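PDB 4YX7: surface presentation of antigens protein SpaO from Salmonella typhimurium, which takes part in a secretory pathway that presents on the bacterial surface the determinants Salmonella needs to enter mammalian cells. Local coordinates for residues L12-G17 with A42-Y47. Sequence-based numbering, arbitrary orientation.
Sequences LRFVIG and AEVYCY
Arg13 and Tyr45 form a hydrogen-bonded pair between two antiparallel strands, Arg13 N reaching Tyr45 O at 2.8 Å and Tyr45 N returning to Arg13 O. Val15 and Glu43 repeat the reciprocal pattern, and Phe14 and Val44 make the non-hydrogen-bonded pair between them. These strands are neighbours in the antiparallel sheet of this SpaO fragment, probably its first SPOA domain, as in the FliN/MopA/SpaO family. The side chain of Arg13 runs across to the neighbouring strand. Its CB lies beside Tyr45 O, and a bend at chi3 (-50°) places NE, which forms a salt bridge with an acidic side chain of another protein chain. Tyr45 CB lies over one face of the Arg13 guanidinium, 3.4 Å from Arg13 NH2, while the ring is approached obliquely, its plane 41° from that of the guanidinium. At the tip, both terminal nitrogens converge end-on upon one carbonyl just past the strand end: Arg13 NH2 is 2.9 Å from Tyr47 O and Arg13 NH1 3.2 Å, with the oxygen close to the guanidinium plane. A water accepts a bond from Tyr47 N and a weak one from Arg13 NH1. Val15 CG2 packs against Tyr45 CD1 at 3.8 Å on the sheet face that carries Arg13, Val15, Glu43 and Tyr45. On the face of Leu12, Phe14, Val44 and Cys46, Phe14 CE2 lies 3.8 Å from Val44 CG2, and Phe54 meets the Phe14 ring edge-to-face. The two sheet faces thus differ in chemistry: one is apolar, while on the other a single guanidinium ties the turn after strand 39-46 to an acidic partner across the interface.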
ATOM      1  N   LEU A  12     -21.637  -1.729 -13.136  1.00 22.22           N
ATOM      2  CA  LEU A  12     -20.732  -0.609 -12.902  1.00 22.71           C
ATOM      3  C   LEU A  12     -19.275  -1.056 -12.818  1.00 23.86           C
ATOM      4  O   LEU A  12     -18.969  -2.125 -12.305  1.00 25.07           O
ATOM      5  CB  LEU A  12     -21.120   0.140 -11.634  1.00 21.53           C
ATOM      6  CG  LEU A  12     -22.568   0.610 -11.514  1.00 18.59           C
ATOM      7  CD1 LEU A  12     -22.740   1.381 -10.239  1.00 23.68           C
ATOM      8  CD2 LEU A  12     -22.970   1.451 -12.698  1.00 20.52           C
ATOM      9  N   ARG A  13     -18.386  -0.234 -13.363  1.00 23.88           N
ATOM     10  CA  ARG A  13     -16.952  -0.453 -13.258  1.00 20.43           C
ATOM     11  C   ARG A  13     -16.368   0.731 -12.527  1.00 20.06           C
ATOM     12  O   ARG A  13     -16.628   1.878 -12.894  1.00 23.28           O
ATOM     13  CB  ARG A  13     -16.301  -0.595 -14.633  1.00 18.96           C
ATOM     14  CG  ARG A  13     -16.945  -1.626 -15.524  1.00 19.63           C
ATOM     15  CD  ARG A  13     -16.091  -1.862 -16.741  1.00 20.56           C
ATOM     16  NE  ARG A  13     -15.734  -0.602 -17.378  1.00 24.17           N
ATOM     17  CZ  ARG A  13     -16.550   0.073 -18.178  1.00 30.25           C
ATOM     18  NH1 ARG A  13     -17.765  -0.399 -18.427  1.00 33.27           N
ATOM     19  NH2 ARG A  13     -16.161   1.220 -18.730  1.00 31.32           N
ATOM     20  N   PHE A  14     -15.604   0.463 -11.479  1.00 16.12           N
ATOM     21  CA  PHE A  14     -14.949   1.533 -10.751  1.00 16.54           C
ATOM     22  C   PHE A  14     -13.510   1.635 -11.222  1.00 15.84           C
ATOM     23  O   PHE A  14     -12.651   0.852 -10.850  1.00 15.07           O
ATOM     24  CB  PHE A  14     -15.066   1.301  -9.242  1.00 15.78           C
ATOM     25  CG  PHE A  14     -16.496   1.353  -8.745  1.00 18.70           C
ATOM     26  CD1 PHE A  14     -17.298   0.210  -8.763  1.00 20.61           C
ATOM     27  CD2 PHE A  14     -17.050   2.540  -8.310  1.00 17.50           C
ATOM     28  CE1 PHE A  14     -18.614   0.251  -8.337  1.00 18.08           C
ATOM     29  CE2 PHE A  14     -18.357   2.582  -7.875  1.00 18.08           C
ATOM     30  CZ  PHE A  14     -19.139   1.433  -7.888  1.00 16.48           C
ATOM     31  N   VAL A  15     -13.278   2.618 -12.077  1.00 19.26           N
ATOM     32  CA  VAL A  15     -12.019   2.765 -12.779  1.00 21.56           C
ATOM     33  C   VAL A  15     -11.049   3.676 -12.026  1.00 18.90           C
ATOM     34  O   VAL A  15     -11.366   4.827 -11.742  1.00 20.33           O
ATOM     35  CB  VAL A  15     -12.267   3.328 -14.189  1.00 16.30           C
ATOM     36  CG1 VAL A  15     -10.989   3.347 -14.986  1.00 16.68           C
ATOM     37  CG2 VAL A  15     -13.334   2.511 -14.889  1.00 18.01           C
ATOM     38  N   ILE A  16      -9.866   3.153 -11.718  1.00 18.03           N
ATOM     39  CA  ILE A  16      -8.828   3.913 -11.020  1.00 17.55           C
ATOM     40  C   ILE A  16      -7.738   4.436 -11.954  1.00 18.90           C
ATOM     41  O   ILE A  16      -6.811   5.112 -11.518  1.00 20.99           O
ATOM     42  CB  ILE A  16      -8.146   3.076  -9.927  1.00 17.92           C
ATOM     43  CG1 ILE A  16      -7.452   1.858 -10.547  1.00 18.90           C
ATOM     44  CG2 ILE A  16      -9.154   2.670  -8.861  1.00 16.57           C
ATOM     45  CD1 ILE A  16      -6.709   1.006  -9.563  1.00 17.78           C
ATOM     46  N   GLY A  17      -7.837   4.134 -13.239  1.00 15.85           N
ATOM     47  CA  GLY A  17      -6.856   4.657 -14.160  1.00 16.95           C
ATOM     48  C   GLY A  17      -6.935   4.005 -15.509  1.00 18.18           C
ATOM     49  O   GLY A  17      -7.624   3.001 -15.666  1.00 20.17           O
ATOM     50  N   ALA A  42     -10.625   8.239 -11.184  1.00 30.88           N
ATOM     51  CA  ALA A  42     -11.437   7.619 -10.138  1.00 26.74           C
ATOM     52  C   ALA A  42     -12.881   7.797 -10.535  1.00 25.78           C
ATOM     53  O   ALA A  42     -13.606   8.574  -9.928  1.00 29.62           O
ATOM     54  CB  ALA A  42     -11.171   8.233  -8.787  1.00 27.02           C
ATOM     55  N   GLU A  43     -13.287   7.086 -11.582  1.00 25.44           N
ATOM     56  CA  GLU A  43     -14.593   7.294 -12.198  1.00 25.24           C
ATOM     57  C   GLU A  43     -15.484   6.065 -12.118  1.00 20.43           C
ATOM     58  O   GLU A  43     -15.010   4.938 -12.173  1.00 20.13           O
ATOM     59  CB  GLU A  43     -14.443   7.683 -13.670  1.00 28.15           C
ATOM     60  CG  GLU A  43     -13.523   8.832 -13.963  1.00 38.68           C
ATOM     61  CD  GLU A  43     -12.807   8.629 -15.290  1.00 49.37           C
ATOM     62  OE1 GLU A  43     -12.456   7.466 -15.591  1.00 53.48           O
ATOM     63  OE2 GLU A  43     -12.619   9.613 -16.041  1.00 52.98           O
ATOM     64  N   VAL A  44     -16.785   6.300 -12.005  1.00 21.83           N
ATOM     65  CA  VAL A  44     -17.755   5.230 -12.123  1.00 20.76           C
ATOM     66  C   VAL A  44     -18.228   5.169 -13.571  1.00 21.20           C
ATOM     67  O   VAL A  44     -18.653   6.169 -14.151  1.00 18.93           O
ATOM     68  CB  VAL A  44     -18.956   5.423 -11.188  1.00 20.52           C
ATOM     69  CG1 VAL A  44     -19.755   4.151 -11.121  1.00 17.20           C
ATOM     70  CG2 VAL A  44     -18.495   5.829  -9.809  1.00 19.96           C
ATOM     71  N   TYR A  45     -18.120   3.986 -14.158  1.00 21.60           N
ATOM     72  CA  TYR A  45     -18.564   3.761 -15.518  1.00 20.97           C
ATOM     73  C   TYR A  45     -19.673   2.722 -15.546  1.00 20.55           C
ATOM     74  O   TYR A  45     -19.671   1.766 -14.770  1.00 20.39           O
ATOM     75  CB  TYR A  45     -17.398   3.301 -16.407  1.00 21.04           C
ATOM     76  CG  TYR A  45     -16.608   4.416 -17.042  1.00 24.09           C
ATOM     77  CD1 TYR A  45     -15.720   5.168 -16.299  1.00 25.80           C
ATOM     78  CD2 TYR A  45     -16.745   4.710 -18.393  1.00 30.84           C
ATOM     79  CE1 TYR A  45     -14.989   6.185 -16.874  1.00 31.96           C
ATOM     80  CE2 TYR A  45     -16.019   5.735 -18.982  1.00 37.44           C
ATOM     81  CZ  TYR A  45     -15.137   6.467 -18.212  1.00 39.29           C
ATOM     82  OH  TYR A  45     -14.394   7.485 -18.777  1.00 46.39           O
ATOM     83  N   CYS A  46     -20.634   2.945 -16.431  1.00 19.55           N
ATOM     84  CA  CYS A  46     -21.567   1.922 -16.849  1.00 20.09           C
ATOM     85  C   CYS A  46     -21.462   1.855 -18.356  1.00 22.49           C
ATOM     86  O   CYS A  46     -21.899   2.766 -19.046  1.00 27.32           O
ATOM     87  CB  CYS A  46     -22.992   2.245 -16.409  1.00 21.57           C
ATOM     88  SG  CYS A  46     -24.137   0.880 -16.638  1.00 28.37           S
ATOM     89  N   TYR A  47     -20.861   0.790 -18.861  1.00 24.21           N
ATOM     90  CA  TYR A  47     -20.464   0.734 -20.264  1.00 29.24           C
ATOM     91  C   TYR A  47     -19.588   1.956 -20.597  1.00 28.67           C
ATOM     92  O   TYR A  47     -18.654   2.263 -19.864  1.00 27.03           O
ATOM     93  CB  TYR A  47     -21.707   0.637 -21.162  1.00 33.21           C
ATOM     94  CG  TYR A  47     -22.588  -0.556 -20.817  1.00 34.71           C
ATOM     95  CD1 TYR A  47     -22.190  -1.846 -21.134  1.00 36.45           C
ATOM     96  CD2 TYR A  47     -23.805  -0.395 -20.170  1.00 35.80           C
ATOM     97  CE1 TYR A  47     -22.975  -2.939 -20.825  1.00 35.99           C
ATOM     98  CE2 TYR A  47     -24.595  -1.484 -19.857  1.00 36.23           C
ATOM     99  CZ  TYR A  47     -24.169  -2.752 -20.192  1.00 37.10           C
ATOM    100  OH  TYR A  47     -24.935  -3.851 -19.892  1.00 42.29           O
TER
HETATM  101  O   HOH W   1     -20.066  -1.545 -17.342  1.00 21.33           O